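Local coordinates for beta-agarase D (Zobellia galactanivorans, PDB 4ASM), which cleaves the beta-1,4 linkages of agarose at random along the chain, as a family 16 glycoside hydrolase that retains the anomeric configuration, at residues P305-Y308 with L309-G312; S337-A340 with A341-A344. All blocks are in the same frame, centred on the assembly; numbering follows the deposited sequence.

Interaction 1: P305-Y308 with L309-G312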
loop_
_atom_site.group_PDB
_atom_site.type_symbol
_atom_site.label_atom_id
_atom_site.label_comp_id
_atom_site.label_asym_id
_atom_site.label_seq_id
_atom_site.Cartn_x
_atom_site.Cartn_y
_atom_site.Cartn_z
ATOM N N PRO A 305 -16.471 7.901 2.808
ATOM C CA PRO A 305 -17.483 8.439 3.736
ATOM C C PRO A 305 -17.911 9.851 3.397
ATOM O O PRO A 305 -19.024 10.243 3.765
ATOM C CB PRO A 305 -16.771 8.411 5.109
ATOM C CG PRO A 305 -15.299 8.332 4.799
ATOM C CD PRO A 305 -15.224 7.542 3.499
ATOM N N PHE A 306 -17.033 10.610 2.736
ATOM C CA PHE A 306 -17.280 12.035 2.433
ATOM C C PHE A 306 -17.613 12.330 0.959
ATOM O O PHE A 306 -17.630 13.494 0.558
ATOM C CB PHE A 306 -16.120 12.882 2.948
ATOM C CG PHE A 306 -15.721 12.544 4.348
ATOM C CD1 PHE A 306 -16.668 12.560 5.368
ATOM C CD2 PHE A 306 -14.421 12.173 4.654
ATOM C CE1 PHE A 306 -16.320 12.219 6.687
ATOM C CE2 PHE A 306 -14.062 11.835 5.974
ATOM C CZ PHE A 306 -15.011 11.882 6.993
ATOM N N ASN A 307 -17.875 11.281 0.187
ATOM C CA ASN A 307 -18.362 11.409 -1.188
ATOM C C ASN A 307 -17.370 12.101 -2.105
ATOM O O ASN A 307 -17.757 12.839 -3.031
ATOM C CB ASN A 307 -19.714 12.138 -1.213
ATOM C CG ASN A 307 -20.455 11.931 -2.507
ATOM O OD1 ASN A 307 -20.378 10.868 -3.118
ATOM N ND2 ASN A 307 -21.180 12.962 -2.952
ATOM N N TYR A 308 -16.083 11.848 -1.870
ATOM C CA TYR A 308 -15.028 12.472 -2.682
ATOM C C TYR A 308 -15.133 12.067 -4.156
ATOM O O TYR A 308 -14.780 12.852 -5.055
ATOM C CB TYR A 308 -13.644 12.077 -2.151
ATOM C CG TYR A 308 -13.251 12.707 -0.836
ATOM C CD1 TYR A 308 -14.058 13.668 -0.209
ATOM C CD2 TYR A 308 -12.070 12.317 -0.192
ATOM C CE1 TYR A 308 -13.680 14.226 1.026
ATOM C CE2 TYR A 308 -11.693 12.849 1.003
ATOM C CZ TYR A 308 -12.492 13.811 1.631
ATOM O OH TYR A 308 -12.060 14.305 2.833
ATOM N N LEU A 309 -15.590 10.844 -4.415
ATOM C CA LEU A 309 -15.659 10.305 -5.784
ATOM C C LEU A 309 -16.937 10.714 -6.510
ATOM O O LEU A 309 -17.044 10.557 -7.747
ATOM C CB LEU A 309 -15.517 8.775 -5.796
ATOM C CG LEU A 309 -14.247 8.213 -5.141
ATOM C CD1 LEU A 309 -14.229 6.705 -5.274
ATOM C CD2 LEU A 309 -12.971 8.847 -5.755
ATOM N N ASN A 310 -17.909 11.196 -5.733
ATOM C CA ASN A 310 -19.249 11.505 -6.249
ATOM C C ASN A 310 -19.771 10.433 -7.214
ATOM O O ASN A 310 -20.282 10.752 -8.301
ATOM C CB ASN A 310 -19.267 12.889 -6.915
ATOM C CG ASN A 310 -20.676 13.421 -7.081
ATOM O OD1 ASN A 310 -21.566 13.103 -6.295
ATOM N ND2 ASN A 310 -20.883 14.235 -8.111
ATOM N N ASN A 311 -19.651 9.162 -6.830
ATOM C CA ASN A 311 -19.926 8.070 -7.753
ATOM C C ASN A 311 -20.691 6.907 -7.134
ATOM O O ASN A 311 -20.695 5.802 -7.682
ATOM C CB ASN A 311 -18.605 7.568 -8.394
ATOM C CG ASN A 311 -17.803 6.652 -7.476
ATOM O OD1 ASN A 311 -18.069 6.577 -6.272
ATOM N ND2 ASN A 311 -16.803 5.978 -8.028
ATOM N N GLY A 312 -21.332 7.149 -5.997
ATOM C CA GLY A 312 -21.979 6.055 -5.278
ATOM C C GLY A 312 -21.057 5.397 -4.260
ATOM O O GLY A 312 -21.375 4.312 -3.768
HETATM O O HOH W 1 -18.801 8.753 -4.022
HETATM O O HOH W 2 -22.185 9.454 -4.383
#
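Asn-307 and Asn-310 meet twice across this bend, once through the backbone and once through their side chains. The firmer link is Asn-310 N to Asn-307 O at 3.2 Å. On the outer side, Asn-307 ND2 reaches Asn-310 OD1 only weakly, at 3.4 Å. With CG opposite its backbone N (chi1 -162°), Asn-307 carries its amide toward Asn-310; the two amide planes are turned 81° apart, so the groups meet askew and do not stack. From the other branch of the same amide, Asn-307 OD1 accepts from water 1 at 2.8 Å and from water 2 at 2.6 Å, and these waters in turn accept from Asn-311 N and Gly-312 N respectively. The inner side is packed quite differently. Tyr-308 lies against Lys-197, Tyr-199, Val-189 and Ile-191, and Leu-309 against Val-189 and Gln-159, so these two look onto strands, while Asn-310 is exposed and Asn-307 only partly so. Asp-304 takes the backbone N-H groups of both Tyr-308 and Leu-309. With Tyr-308 and Leu-309 in helix-like backbone conformations and the i to i+3 bond closed, residues 307-310 form a type I beta turn.

Interaction 2: S337-A340 with A341-A344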
loop_
_atom_site.group_PDB
_atom_site.type_symbol
_atom_site.label_atom_id
_atom_site.label_comp_id
_atom_site.label_asym_id
_atom_site.label_seq_id
_atom_site.Cartn_x
_atom_site.Cartn_y
_atom_site.Cartn_z
ATOM N N SER A 337 11.905 9.274 10.221
ATOM C CA SER A 337 12.711 8.893 9.033
ATOM C C SER A 337 14.094 8.427 9.418
ATOM O O SER A 337 14.593 8.822 10.470
ATOM C CB SER A 337 13.015 10.091 8.118
ATOM O OG SER A 337 11.942 10.955 7.881
ATOM N N PRO A 338 14.751 7.660 8.533
ATOM C CA PRO A 338 16.072 7.096 8.858
ATOM C C PRO A 338 17.118 8.118 9.259
ATOM O O PRO A 338 17.122 9.245 8.753
ATOM C CB PRO A 338 16.487 6.402 7.564
ATOM C CG PRO A 338 15.174 5.998 6.958
ATOM C CD PRO A 338 14.287 7.189 7.213
ATOM N N ASN A 339 17.985 7.719 10.185
ATOM C CA ASN A 339 19.136 8.535 10.507
ATOM C C ASN A 339 20.390 8.019 9.808
ATOM O O ASN A 339 20.378 6.969 9.159
ATOM C CB ASN A 339 19.319 8.635 12.011
ATOM C CG ASN A 339 19.462 7.266 12.698
ATOM O OD1 ASN A 339 20.222 6.396 12.251
ATOM N ND2 ASN A 339 18.748 7.090 13.817
ATOM N N ALA A 340 21.480 8.768 9.935
ATOM C CA ALA A 340 22.704 8.427 9.218
ATOM C C ALA A 340 23.258 7.053 9.586
ATOM O O ALA A 340 23.691 6.301 8.712
ATOM C CB ALA A 340 23.759 9.521 9.412
ATOM N N ALA A 341 23.247 6.707 10.878
ATOM C CA ALA A 341 23.730 5.406 11.318
ATOM C C ALA A 341 22.932 4.268 10.681
ATOM O O ALA A 341 23.506 3.286 10.203
ATOM C CB ALA A 341 23.715 5.317 12.866
ATOM N N GLU A 342 21.604 4.396 10.662
ATOM C CA GLU A 342 20.753 3.389 10.032
ATOM C C GLU A 342 21.021 3.263 8.543
ATOM O O GLU A 342 21.002 2.167 8.009
ATOM C CB GLU A 342 19.288 3.740 10.259
ATOM C CG GLU A 342 18.810 3.529 11.687
ATOM C CD GLU A 342 17.559 4.337 12.023
ATOM O OE1 GLU A 342 17.102 5.144 11.182
ATOM O OE2 GLU A 342 17.050 4.197 13.153
ATOM N N MET A 343 21.262 4.397 7.885
ATOM C CA MET A 343 21.515 4.422 6.446
ATOM C C MET A 343 22.865 3.819 6.079
ATOM O O MET A 343 23.116 3.538 4.907
ATOM C CB MET A 343 21.424 5.842 5.897
ATOM C CG MET A 343 20.015 6.320 5.632
ATOM S SD MET A 343 19.135 5.442 4.292
ATOM C CE MET A 343 20.461 4.935 3.221
ATOM N N ALA A 344 23.723 3.606 7.071
ATOM C CA ALA A 344 24.986 2.909 6.854
ATOM C C ALA A 344 24.818 1.410 6.585
ATOM O O ALA A 344 25.734 0.761 6.082
ATOM C CB ALA A 344 25.934 3.151 8.015
#
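Glu-342 folds back over Asn-339, and the two side chains each take a backbone N-H of the other residue. Asn-339 holds CG between its own backbone N and carbonyl carbon (chi1 57°), which brings OD1 round to Glu-342 N at 2.9 Å. That bond is nearly straight, 165° at the hydrogen, and enters almost along the C=O axis. In return Glu-342 OE1 receives Asn-339 N at 2.9 Å, the N-H coming from above the carboxylate plane. Such a reciprocal pair is a capping box, with Asn-339 as N-cap of the short helix 340-343. Beyond CG the glutamate chain is extended, and it crosses the asparagine at about a right angle; amide and carboxylate lie stacked, their planes 26° apart, with Asn-339 OD1 3.2 Å from Glu-342 CG. Both carboxylate oxygens have further partners: OE1 makes a salt bridge with Arg-175, OE2 accepts from Asn-172 N. If Glu-342 were an alanine, Asn-339 N would probably lose its acceptor and Arg-175 this carboxylate mate. Met-343 has CG opposite its carbonyl carbon, which sets CG 4.0 Å from Pro-338 CB, an apolar touch beside the box; the chain then bends twice and leads away. Met-343 N donates to Asn-339 O at 3.0 Å. Pro-338 is buried, its ring also against Ser-144, Thr-145 and Leu-146.

Both contacts are local, surface features of the GH16 catalytic domain, on opposite sides of its centre; their centres are about 40 Å apart and they share no secondary-structure element. Interaction 1 shapes a bend in the long loop between helix 291-297 and strand 320-326, whereas interaction 2 starts a helix between that strand and strand 350-362. Their polar chemistry differs accordingly: amides and water in the first, with one weak side-chain bond, against direct side-chain-to-backbone bonds and a charged carboxylate in the second. Each reaches inward, interaction 1 through Tyr-308 and Leu-309 onto strands, interaction 2 through the buried Pro-338 onto a loop.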